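Local coordinates for monosaccharide ABC transporter substrate-binding protein, CUT2 family (Bradyrhizobium sp., PDB 4YHS), which probably captures a monosaccharide or related solute for ABC-type import, and was crystallised with a Bis-Tris molecule bound, at residues 165-170 / 295-300; 197-202 / 275-280; 280-285 / 289-294; 300-305 / 323-328. All blocks are in the same frame, centred on the assembly; numbering follows the deposited sequence.

Contact 1: 165-170 / 295-300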
loop_
_atom_site.group_PDB
_atom_site.type_symbol
_atom_site.label_atom_id
_atom_site.label_comp_id
_atom_site.label_asym_id
_atom_site.label_seq_id
_atom_site.Cartn_x
_atom_site.Cartn_y
_atom_site.Cartn_z
ATOM N N TYR A 165 -8.920 -2.957 -3.590
ATOM C CA TYR A 165 -10.316 -3.278 -3.288
ATOM C C TYR A 165 -10.468 -3.355 -1.769
ATOM O O TYR A 165 -11.382 -2.769 -1.166
ATOM C CB TYR A 165 -10.751 -4.604 -3.919
ATOM C CG TYR A 165 -12.175 -4.987 -3.572
ATOM C CD1 TYR A 165 -12.465 -5.692 -2.416
ATOM C CD2 TYR A 165 -13.232 -4.633 -4.395
ATOM C CE1 TYR A 165 -13.757 -6.033 -2.091
ATOM C CE2 TYR A 165 -14.531 -4.954 -4.059
ATOM C CZ TYR A 165 -14.780 -5.668 -2.918
ATOM O OH TYR A 165 -16.061 -6.011 -2.598
ATOM N N THR A 166 -9.531 -4.062 -1.142
ATOM C CA THR A 166 -9.558 -4.264 0.309
ATOM C C THR A 166 -9.305 -2.967 1.072
ATOM O O THR A 166 -9.904 -2.735 2.130
ATOM C CB THR A 166 -8.505 -5.325 0.747
ATOM O OG1 THR A 166 -8.629 -6.473 -0.086
ATOM C CG2 THR A 166 -8.684 -5.718 2.232
HETATM N N MSE A 167 -8.399 -2.120 0.583
HETATM C CA MSE A 167 -8.251 -0.796 1.180
HETATM C C MSE A 167 -9.559 0.003 1.198
HETATM O O MSE A 167 -9.900 0.633 2.218
HETATM C CB MSE A 167 -7.187 0.015 0.449
HETATM C CG MSE A 167 -5.810 -0.626 0.447
HETATM SE SE MSE A 167 -4.962 -0.510 2.205
HETATM C CE MSE A 167 -4.182 1.281 1.956
ATOM N N GLY A 168 -10.271 0.043 0.066
ATOM C CA GLY A 168 -11.554 0.727 0.030
ATOM C C GLY A 168 -12.592 0.072 0.943
ATOM O O GLY A 168 -13.340 0.735 1.667
ATOM N N ALA A 169 -12.637 -1.257 0.908
ATOM C CA ALA A 169 -13.591 -2.024 1.688
ATOM C C ALA A 169 -13.427 -1.807 3.191
ATOM O O ALA A 169 -14.403 -1.621 3.901
ATOM C CB ALA A 169 -13.465 -3.496 1.366
ATOM N N GLU A 170 -12.184 -1.802 3.665
ATOM C CA GLU A 170 -11.939 -1.636 5.086
ATOM C C GLU A 170 -12.348 -0.231 5.509
ATOM O O GLU A 170 -12.878 -0.015 6.626
ATOM C CB GLU A 170 -10.472 -1.934 5.410
ATOM C CG GLU A 170 -10.155 -3.426 5.352
ATOM C CD GLU A 170 -10.826 -4.202 6.485
ATOM O OE1 GLU A 170 -11.180 -3.581 7.506
ATOM O OE2 GLU A 170 -11.014 -5.424 6.345
ATOM N N PRO A 295 -6.926 3.345 6.388
ATOM C CA PRO A 295 -6.308 2.012 6.455
ATOM C C PRO A 295 -4.805 2.078 6.219
ATOM O O PRO A 295 -4.325 2.976 5.517
ATOM C CB PRO A 295 -6.974 1.254 5.323
ATOM C CG PRO A 295 -7.264 2.288 4.305
ATOM C CD PRO A 295 -7.648 3.542 5.110
ATOM N N ALA A 296 -4.083 1.119 6.783
ATOM C CA ALA A 296 -2.662 0.995 6.500
ATOM C C ALA A 296 -2.423 -0.333 5.818
ATOM O O ALA A 296 -2.942 -1.352 6.272
ATOM C CB ALA A 296 -1.857 1.104 7.767
ATOM N N ASP A 297 -1.626 -0.322 4.761
ATOM C CA ASP A 297 -1.245 -1.580 4.070
ATOM C C ASP A 297 0.109 -2.091 4.525
ATOM O O ASP A 297 0.604 -3.106 4.014
ATOM C CB ASP A 297 -1.259 -1.425 2.542
ATOM C CG ASP A 297 -0.096 -0.603 1.989
ATOM O OD1 ASP A 297 0.544 0.143 2.737
ATOM O OD2 ASP A 297 0.122 -0.679 0.772
ATOM N N SER A 298 0.651 -1.445 5.542
ATOM C CA SER A 298 1.944 -1.861 6.098
ATOM C C SER A 298 2.966 -2.046 4.961
ATOM O O SER A 298 3.555 -3.131 4.792
ATOM C CB SER A 298 1.810 -3.171 6.900
ATOM O OG SER A 298 1.017 -3.008 8.052
HETATM N N MSE A 299 3.158 -1.009 4.150
HETATM C CA MSE A 299 4.041 -1.144 2.977
HETATM C C MSE A 299 5.485 -1.448 3.347
HETATM O O MSE A 299 6.210 -2.082 2.579
HETATM C CB MSE A 299 3.982 0.114 2.092
HETATM C CG MSE A 299 4.943 1.258 2.366
HETATM SE SE MSE A 299 4.555 2.203 4.041
HETATM C CE MSE A 299 3.030 3.353 3.513
ATOM N N VAL A 300 5.904 -1.027 4.526
ATOM C CA VAL A 300 7.227 -1.415 5.021
ATOM C C VAL A 300 7.365 -2.952 5.097
ATOM O O VAL A 300 8.358 -3.543 4.623
ATOM C CB VAL A 300 7.512 -0.823 6.420
ATOM C CG1 VAL A 300 8.838 -1.290 6.926
ATOM C CG2 VAL A 300 7.478 0.696 6.423
#

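Contact 2: 197-202 / 275-280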
loop_
_atom_site.group_PDB
_atom_site.type_symbol
_atom_site.label_atom_id
_atom_site.label_comp_id
_atom_site.label_asym_id
_atom_site.label_seq_id
_atom_site.Cartn_x
_atom_site.Cartn_y
_atom_site.Cartn_z
ATOM N N ALA A 197 -8.610 4.899 -13.364
ATOM C CA ALA A 197 -7.364 4.300 -12.905
ATOM C C ALA A 197 -7.688 2.979 -12.192
ATOM O O ALA A 197 -8.667 2.897 -11.462
ATOM C CB ALA A 197 -6.605 5.252 -11.987
ATOM N N GLY A 198 -6.871 1.945 -12.404
ATOM C CA GLY A 198 -7.144 0.642 -11.813
ATOM C C GLY A 198 -7.323 0.707 -10.299
ATOM O O GLY A 198 -8.313 0.209 -9.761
ATOM N N TRP A 199 -6.368 1.324 -9.617
ATOM C CA TRP A 199 -6.397 1.364 -8.155
ATOM C C TRP A 199 -7.622 2.111 -7.622
ATOM O O TRP A 199 -8.210 1.736 -6.605
ATOM C CB TRP A 199 -5.101 1.998 -7.600
ATOM C CG TRP A 199 -4.842 3.480 -7.928
ATOM C CD1 TRP A 199 -4.380 3.996 -9.100
ATOM C CD2 TRP A 199 -5.012 4.596 -7.042
ATOM N NE1 TRP A 199 -4.259 5.366 -9.006
ATOM C CE2 TRP A 199 -4.643 5.753 -7.748
ATOM C CE3 TRP A 199 -5.442 4.722 -5.719
ATOM C CZ2 TRP A 199 -4.692 7.011 -7.179
ATOM C CZ3 TRP A 199 -5.494 5.968 -5.166
ATOM C CH2 TRP A 199 -5.118 7.097 -5.885
ATOM N N VAL A 200 -7.981 3.186 -8.304
ATOM C CA VAL A 200 -9.136 3.996 -7.940
ATOM C C VAL A 200 -10.443 3.216 -8.079
ATOM O O VAL A 200 -11.301 3.234 -7.181
ATOM C CB VAL A 200 -9.205 5.270 -8.828
ATOM C CG1 VAL A 200 -10.479 6.004 -8.610
ATOM C CG2 VAL A 200 -8.010 6.149 -8.547
ATOM N N GLU A 201 -10.627 2.585 -9.237
ATOM C CA GLU A 201 -11.856 1.861 -9.507
ATOM C C GLU A 201 -11.981 0.657 -8.556
ATOM O O GLU A 201 -13.087 0.303 -8.150
ATOM C CB GLU A 201 -11.905 1.444 -10.967
ATOM C CG GLU A 201 -11.883 2.646 -11.904
ATOM C CD GLU A 201 -13.147 3.528 -11.796
ATOM O OE1 GLU A 201 -14.184 3.037 -11.306
ATOM O OE2 GLU A 201 -13.111 4.711 -12.207
ATOM N N ALA A 202 -10.860 0.046 -8.182
ATOM C CA ALA A 202 -10.896 -1.049 -7.193
ATOM C C ALA A 202 -11.276 -0.542 -5.794
ATOM O O ALA A 202 -12.105 -1.129 -5.125
ATOM C CB ALA A 202 -9.546 -1.772 -7.133
ATOM N N ALA A 275 -9.278 8.884 4.792
ATOM C CA ALA A 275 -8.579 8.525 3.567
ATOM C C ALA A 275 -8.674 7.003 3.397
ATOM O O ALA A 275 -8.862 6.288 4.395
ATOM C CB ALA A 275 -7.110 8.985 3.612
ATOM N N PHE A 276 -8.562 6.498 2.164
ATOM C CA PHE A 276 -8.536 5.041 1.980
ATOM C C PHE A 276 -7.113 4.513 1.766
ATOM O O PHE A 276 -6.926 3.344 1.406
ATOM C CB PHE A 276 -9.467 4.566 0.838
ATOM C CG PHE A 276 -9.114 5.061 -0.541
ATOM C CD1 PHE A 276 -8.259 4.336 -1.366
ATOM C CD2 PHE A 276 -9.717 6.203 -1.046
ATOM C CE1 PHE A 276 -7.968 4.773 -2.671
ATOM C CE2 PHE A 276 -9.452 6.626 -2.337
ATOM C CZ PHE A 276 -8.572 5.920 -3.149
ATOM N N TYR A 277 -6.133 5.337 2.110
ATOM C CA TYR A 277 -4.749 4.852 2.172
ATOM C C TYR A 277 -3.893 5.796 3.052
ATOM O O TYR A 277 -4.349 6.866 3.496
ATOM C CB TYR A 277 -4.167 4.656 0.739
ATOM C CG TYR A 277 -3.988 5.877 -0.129
ATOM C CD1 TYR A 277 -2.787 6.597 -0.118
ATOM C CD2 TYR A 277 -4.985 6.289 -1.000
ATOM C CE1 TYR A 277 -2.608 7.697 -0.910
ATOM C CE2 TYR A 277 -4.820 7.411 -1.791
ATOM C CZ TYR A 277 -3.631 8.103 -1.757
ATOM O OH TYR A 277 -3.463 9.221 -2.537
HETATM N N MSE A 278 -2.666 5.363 3.363
HETATM C CA MSE A 278 -1.859 6.011 4.400
HETATM C C MSE A 278 -0.687 6.802 3.839
HETATM O O MSE A 278 -0.003 6.329 2.923
HETATM C CB MSE A 278 -1.320 4.944 5.365
HETATM C CG MSE A 278 -0.497 5.484 6.507
HETATM SE SE MSE A 278 -1.559 6.644 7.713
HETATM C CE MSE A 278 -2.892 5.355 8.318
ATOM N N THR A 279 -0.477 7.993 4.406
ATOM C CA THR A 279 0.643 8.896 4.060
ATOM C C THR A 279 1.103 9.557 5.345
ATOM O O THR A 279 0.363 9.545 6.324
ATOM C CB THR A 279 0.255 10.000 3.113
ATOM O OG1 THR A 279 -0.705 10.832 3.759
ATOM C CG2 THR A 279 -0.308 9.457 1.794
ATOM N N PRO A 280 2.305 10.157 5.349
ATOM C CA PRO A 280 2.690 10.880 6.568
ATOM C C PRO A 280 1.709 12.009 6.944
ATOM O O PRO A 280 1.455 12.203 8.140
ATOM C CB PRO A 280 4.085 11.422 6.219
ATOM C CG PRO A 280 4.633 10.401 5.273
ATOM C CD PRO A 280 3.434 10.028 4.414
#

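Contact 3: 280-285 / 289-294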
loop_
_atom_site.group_PDB
_atom_site.type_symbol
_atom_site.label_atom_id
_atom_site.label_comp_id
_atom_site.label_asym_id
_atom_site.label_seq_id
_atom_site.Cartn_x
_atom_site.Cartn_y
_atom_site.Cartn_z
ATOM N N PRO A 280 2.305 10.157 5.349
ATOM C CA PRO A 280 2.690 10.880 6.568
ATOM C C PRO A 280 1.709 12.009 6.944
ATOM O O PRO A 280 1.455 12.203 8.140
ATOM C CB PRO A 280 4.085 11.422 6.219
ATOM C CG PRO A 280 4.633 10.401 5.273
ATOM C CD PRO A 280 3.434 10.028 4.414
ATOM N N GLY A 281 1.178 12.723 5.962
ATOM C CA GLY A 281 0.235 13.804 6.214
ATOM C C GLY A 281 -1.054 13.287 6.848
ATOM O O GLY A 281 -1.590 13.875 7.781
ATOM N N VAL A 282 -1.551 12.157 6.358
ATOM C CA VAL A 282 -2.736 11.552 6.955
ATOM C C VAL A 282 -2.445 11.071 8.392
ATOM O O VAL A 282 -3.228 11.305 9.315
ATOM C CB VAL A 282 -3.252 10.395 6.103
ATOM C CG1 VAL A 282 -4.365 9.576 6.846
ATOM C CG2 VAL A 282 -3.778 10.930 4.771
ATOM N N TYR A 283 -1.279 10.474 8.591
ATOM C CA TYR A 283 -0.845 9.994 9.910
ATOM C C TYR A 283 -0.819 11.156 10.909
ATOM O O TYR A 283 -1.355 11.056 12.012
ATOM C CB TYR A 283 0.530 9.320 9.758
ATOM C CG TYR A 283 1.068 8.595 10.976
ATOM C CD1 TYR A 283 0.756 7.265 11.220
ATOM C CD2 TYR A 283 1.905 9.231 11.857
ATOM C CE1 TYR A 283 1.271 6.604 12.345
ATOM C CE2 TYR A 283 2.420 8.580 12.954
ATOM C CZ TYR A 283 2.115 7.267 13.180
ATOM O OH TYR A 283 2.624 6.657 14.306
ATOM N N GLU A 284 -0.203 12.265 10.526
ATOM C CA GLU A 284 -0.079 13.384 11.441
ATOM C C GLU A 284 -1.471 13.934 11.750
ATOM O O GLU A 284 -1.777 14.295 12.886
ATOM C CB GLU A 284 0.824 14.465 10.851
ATOM C CG GLU A 284 0.897 15.731 11.666
ATOM C CD GLU A 284 1.569 15.547 13.048
ATOM O OE1 GLU A 284 2.191 14.499 13.316
ATOM O OE2 GLU A 284 1.462 16.470 13.881
ATOM N N GLY A 285 -2.318 13.955 10.728
ATOM C CA GLY A 285 -3.686 14.393 10.880
ATOM C C GLY A 285 -4.461 13.578 11.915
ATOM O O GLY A 285 -5.205 14.144 12.695
ATOM N N GLY A 289 -5.913 14.825 15.647
ATOM C CA GLY A 289 -7.363 14.848 15.805
ATOM C C GLY A 289 -8.110 15.477 14.638
ATOM O O GLY A 289 -9.308 15.701 14.727
ATOM N N LEU A 290 -7.406 15.775 13.555
ATOM C CA LEU A 290 -7.994 16.513 12.424
ATOM C C LEU A 290 -8.500 15.590 11.320
ATOM O O LEU A 290 -9.390 15.965 10.529
ATOM C CB LEU A 290 -6.963 17.487 11.840
ATOM C CG LEU A 290 -6.404 18.577 12.769
ATOM C CD1 LEU A 290 -5.430 19.434 12.001
ATOM C CD2 LEU A 290 -7.511 19.449 13.318
ATOM N N ILE A 291 -7.908 14.405 11.238
ATOM C CA ILE A 291 -8.379 13.360 10.316
ATOM C C ILE A 291 -8.801 12.180 11.171
ATOM O O ILE A 291 -8.115 11.848 12.148
ATOM C CB ILE A 291 -7.290 12.938 9.307
ATOM C CG1 ILE A 291 -6.944 14.114 8.379
ATOM C CG2 ILE A 291 -7.751 11.743 8.522
ATOM C CD1 ILE A 291 -5.884 13.851 7.380
HETATM N N MSE A 292 -9.941 11.564 10.867
HETATM C CA MSE A 292 -10.466 10.518 11.740
HETATM C C MSE A 292 -9.773 9.171 11.579
HETATM O O MSE A 292 -9.467 8.486 12.578
HETATM C CB MSE A 292 -11.960 10.303 11.509
HETATM C CG MSE A 292 -12.523 9.110 12.316
HETATM SE SE MSE A 292 -14.484 9.084 12.071
HETATM C CE MSE A 292 -14.915 10.059 13.656
ATOM N N ALA A 293 -9.575 8.748 10.337
ATOM C CA ALA A 293 -9.116 7.370 10.091
ATOM C C ALA A 293 -8.615 7.144 8.679
ATOM O O ALA A 293 -9.022 7.845 7.745
ATOM C CB ALA A 293 -10.260 6.391 10.370
ATOM N N ALA A 294 -7.774 6.118 8.523
ATOM C CA ALA A 294 -7.339 5.626 7.219
ATOM C C ALA A 294 -6.785 4.204 7.403
ATOM O O ALA A 294 -6.219 3.911 8.435
ATOM C CB ALA A 294 -6.256 6.543 6.611
#

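Contact 4: 300-305 / 323-328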
loop_
_atom_site.group_PDB
_atom_site.type_symbol
_atom_site.label_atom_id
_atom_site.label_comp_id
_atom_site.label_asym_id
_atom_site.label_seq_id
_atom_site.Cartn_x
_atom_site.Cartn_y
_atom_site.Cartn_z
ATOM N N VAL A 300 5.904 -1.027 4.526
ATOM C CA VAL A 300 7.227 -1.415 5.021
ATOM C C VAL A 300 7.365 -2.952 5.097
ATOM O O VAL A 300 8.358 -3.543 4.623
ATOM C CB VAL A 300 7.512 -0.823 6.420
ATOM C CG1 VAL A 300 8.838 -1.290 6.926
ATOM C CG2 VAL A 300 7.478 0.696 6.423
ATOM N N ILE A 301 6.354 -3.572 5.687
ATOM C CA ILE A 301 6.274 -5.015 5.834
ATOM C C ILE A 301 6.150 -5.738 4.474
ATOM O O ILE A 301 6.673 -6.841 4.321
ATOM C CB ILE A 301 5.086 -5.420 6.754
ATOM C CG1 ILE A 301 5.148 -4.697 8.132
ATOM C CG2 ILE A 301 5.083 -6.921 6.956
ATOM C CD1 ILE A 301 6.473 -4.852 8.908
ATOM N N GLN A 302 5.464 -5.136 3.485
ATOM C CA GLN A 302 5.499 -5.673 2.126
ATOM C C GLN A 302 6.941 -5.776 1.635
ATOM O O GLN A 302 7.326 -6.810 1.075
ATOM C CB GLN A 302 4.661 -4.823 1.186
ATOM C CG GLN A 302 3.174 -4.986 1.454
ATOM C CD GLN A 302 2.333 -4.068 0.609
ATOM O OE1 GLN A 302 2.458 -4.047 -0.620
ATOM N NE2 GLN A 302 1.478 -3.274 1.259
ATOM N N GLY A 303 7.747 -4.750 1.890
ATOM C CA GLY A 303 9.164 -4.801 1.584
ATOM C C GLY A 303 9.904 -5.907 2.327
ATOM O O GLY A 303 10.636 -6.696 1.706
ATOM N N ARG A 304 9.734 -5.976 3.640
ATOM C CA ARG A 304 10.364 -7.060 4.424
ATOM C C ARG A 304 9.984 -8.478 3.941
ATOM O O ARG A 304 10.840 -9.341 3.862
ATOM C CB ARG A 304 9.985 -6.957 5.909
ATOM C CG ARG A 304 10.376 -5.671 6.635
ATOM C CD ARG A 304 10.175 -5.848 8.131
ATOM N NE ARG A 304 10.577 -4.670 8.943
ATOM C CZ ARG A 304 11.777 -4.524 9.503
ATOM N NH1 ARG A 304 12.726 -5.452 9.322
ATOM N NH2 ARG A 304 12.047 -3.458 10.275
ATOM N N ILE A 305 8.693 -8.716 3.684
ATOM C CA ILE A 305 8.227 -10.023 3.247
ATOM C C ILE A 305 8.861 -10.423 1.918
ATOM O O ILE A 305 9.238 -11.576 1.748
ATOM C CB ILE A 305 6.679 -10.065 3.139
ATOM C CG1 ILE A 305 6.103 -10.142 4.561
ATOM C CG2 ILE A 305 6.194 -11.295 2.320
ATOM C CD1 ILE A 305 4.643 -9.962 4.653
ATOM N N VAL A 323 0.976 -13.289 -0.690
ATOM C CA VAL A 323 0.570 -12.773 0.625
ATOM C C VAL A 323 0.716 -11.250 0.727
ATOM O O VAL A 323 1.549 -10.619 0.064
ATOM C CB VAL A 323 1.394 -13.493 1.766
ATOM C CG1 VAL A 323 2.906 -13.216 1.651
ATOM C CG2 VAL A 323 0.871 -13.181 3.169
ATOM N N GLY A 324 -0.144 -10.670 1.553
ATOM C CA GLY A 324 -0.051 -9.274 1.942
ATOM C C GLY A 324 -0.271 -9.098 3.430
ATOM O O GLY A 324 -0.900 -9.940 4.073
ATOM N N PRO A 325 0.251 -8.002 3.996
ATOM C CA PRO A 325 -0.146 -7.677 5.363
ATOM C C PRO A 325 -1.673 -7.556 5.464
ATOM O O PRO A 325 -2.327 -7.160 4.509
ATOM C CB PRO A 325 0.519 -6.324 5.608
ATOM C CG PRO A 325 1.671 -6.303 4.691
ATOM C CD PRO A 325 1.216 -7.019 3.469
ATOM N N LYS A 326 -2.219 -7.934 6.604
ATOM C CA LYS A 326 -3.643 -7.754 6.853
ATOM C C LYS A 326 -3.928 -6.288 7.038
ATOM O O LYS A 326 -3.363 -5.615 7.900
ATOM C CB LYS A 326 -4.079 -8.548 8.078
ATOM C CG LYS A 326 -5.532 -8.427 8.430
ATOM C CD LYS A 326 -6.344 -9.366 7.580
ATOM C CE LYS A 326 -7.850 -9.293 7.881
ATOM N NZ LYS A 326 -8.617 -10.052 6.852
ATOM N N ILE A 327 -4.835 -5.777 6.230
ATOM C CA ILE A 327 -5.130 -4.357 6.275
ATOM C C ILE A 327 -6.016 -4.066 7.485
ATOM O O ILE A 327 -6.943 -4.820 7.778
ATOM C CB ILE A 327 -5.802 -3.913 4.976
ATOM C CG1 ILE A 327 -4.808 -3.994 3.829
ATOM C CG2 ILE A 327 -6.364 -2.483 5.114
ATOM C CD1 ILE A 327 -5.476 -4.089 2.462
ATOM N N PHE A 328 -5.707 -2.966 8.184
ATOM C CA PHE A 328 -6.450 -2.535 9.360
ATOM C C PHE A 328 -6.561 -1.027 9.335
ATOM O O PHE A 328 -5.722 -0.332 8.740
ATOM C CB PHE A 328 -5.783 -2.991 10.673
ATOM C CG PHE A 328 -4.360 -2.504 10.851
ATOM C CD1 PHE A 328 -3.294 -3.242 10.343
ATOM C CD2 PHE A 328 -4.083 -1.354 11.570
ATOM C CE1 PHE A 328 -1.971 -2.827 10.516
ATOM C CE2 PHE A 328 -2.764 -0.922 11.733
ATOM C CZ PHE A 328 -1.713 -1.661 11.211
#

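Contact 1: 165-170 / 295-300
Met-167, modelled as selenomethionine, reaches from helix 164-178 to the ring and carbonyl oxygen of Pro-295 and the CB of Asp-297. Its CB rests near the carbonyl oxygen of Phe-276. CG then lies anti to the carbonyl carbon (chi1 -59°), and further bends at chi2 and chi3 fold the chain instead of extending it. That fold brings SE to the methylene of the aspartate, with Met-167 SE 3.8 Å from Asp-297 CB; on the proline, Met-167 SE stands 4.1 Å from Pro-295 CB. At the tip, Met-167 CE lies 4.0 Å from Pro-295 CG and 3.9 Å from Pro-295 O, a buried oxygen with no hydrogen-bonding partner in the model.

Segment 295-300 is one of the hinge crossings of this two-lobed, periplasmic-binding-protein fold: it leaves strand 293-296 and enters helix 299-314, while segment 165-170 packs against the crossing from the lobe that strand 293-296 leaves. The proline also meets helix backbone, with Pro-295 CG 3.7 Å from Met-167 O. Asp-297 meets Met-167 through its CB, while OD2 is hydrogen-bonded to Tyr-72 OH, and its side chain comes within about 5 Å of the bound Bis-Tris at nearest atoms.

Contact 2: 197-202 / 275-280
Trp-199 sets one corner of its six-membered ring against both Phe-276 and Tyr-277, and the contact is wholly apolar. Both closest approaches use the same carbon: Trp-199 CZ3 is 3.7 Å from Phe-276 CZ and 3.7 Å from Tyr-277 CE2. With phenylalanine the pairing is rim to rim, centroids 6.0 Å apart and planes at 40°. With tyrosine the planes stand at 80°, yet the approach is oblique and Trp-199 CH2 shares in it, 4.1 Å from Tyr-277 CE2. Trp-199 CG sits between the backbone N and the carbonyl carbon (chi1 65°), which swings the indole off the first turn of helix 198-211 across to the loop.

In this Rossmann-like lobe, the helix start and the loop after strand 272-275 both lie at the C-terminal edge of the parallel sheet, where such proteins hold their ligand; the Tyr-277 side chain is about 3 Å at nearest atoms from bound Bis-Tris, which probably marks the pocket. With alanine in place of Trp-199, the rims of Phe-276 and Tyr-277 would probably lose their shared neighbour, opening a gap beside them.

Trp-199, Phe-276 and Tyr-277 form an aromatic cluster, supported by packing within each segment: Val-200 CG2 sits over the centre of the Trp-199 ring, 3.5 Å above its plane, while Tyr-277 CD2 lies above one face of Phe-276, offset toward the rim. Phe-164 also meets the indole.

Contact 3: 280-285 / 289-294
Gly-285, Ile-291 and Val-282 carry most of the buried surface where helix 280-287 turns back into strand 293-296. Gly-285 contributes through its backbone. Its carbonyl oxygen takes two N-H groups: Leu-290 N at 2.9 Å from Gly-285 O, tilted a little from the carbonyl plane, and Ile-291 N at 3.1 Å from Gly-285 O, standing 74° out of that plane though nearly straight at the hydrogen (165°). The Leu-290 bond is the long reach-back of a Schellman motif, with Gly-289 at positive phi as the first residue beyond the helix.

Ile-291 lays its side chain over the helix just released. With CG1 opposite the carbonyl carbon (chi1 -65°), Ile-291 CG1 comes 4.1 Å from Gly-285 CA and Ile-291 CD1 3.9 Å from Val-282 CA. A beta carbon on Gly-285 would collide with that CD1, so the tight fit depends on glycine. Val-282, in turn, sends CG1 to the strand, 3.6 Å from Ala-294 CB.

The chemistry therefore divides along the turn from helix to strand: two N-H donors satisfy a carbonyl near the helix end, which probably helps set the reversal, whereas apolar packing joins helix and strand.

Contact 4: 300-305 / 323-328
Helix 300-305 and strand 323-325 run roughly antiparallel, at 145° between their directions, with axes approaching to 8.1 Å and Gln-302 and Gly-324 having the nearest CA atoms. Pro-325 carries the larger share of the contact. The Gln-302 chain crosses its ring at about a right angle: Gln-302 CG lies 3.5 Å from Pro-325 CD and 3.8 Å from Pro-325 CG. On the same ring, Ile-301 CB is 4.1 Å from Pro-325 CG, and Ile-301 CG2 stands at an equal 4.1 Å from Pro-325 CG, the two side chains sliding past each other in opposite directions.

The strand is part of the long run 322-331 that crosses between the lobes in type I periplasmic binding proteins, and the helix, which starts just after the preceding crossing, packs against this strand of the mixed sheet. A turn further along the helix, Ile-305 takes over: Ile-305 CG2 touches Val-323 CG1 at 3.9 Å. Val-323 CG1 lies between its backbone N and carbonyl carbon (chi1 62°), which turns that methyl to the isoleucine.

Gln-302 continues past the proline as an extended chain (chi2 175°), so its methylene packs while NE2 is hydrogen-bonded to Asp-297 O, just before the helix. Tyr-29 of the neighbouring strand 29-35 touches both Ile-301 and Pro-325.

Overall arrangement
Contacts 1 and 4 are buried, whereas contacts 2 and 3 are only partly so; contact 2 nevertheless lies as near the centre of the chain as contact 4, its centre about 8 Å away, and contact 3 lies farthest out, at about 16 Å. Contacts 1 and 3 both use strand 293-296. Contacts 1 and 4 are joined by probable bonds from Gln-302 NE2 to Asp-297 O and from Ala-296 N to Phe-328 O; contacts 2 and 3 by one from Ala-275 N to Ala-293 O, with Ala-294 CB against the 275-277 backbone. Chemistry follows place: selenium and proline packing at the hinge crossing, aromatic rings beside the Bis-Tris pocket, methyl and proline packing on the sheet, and backbone hydrogen bonds across the segments only at the outer turn of contact 3.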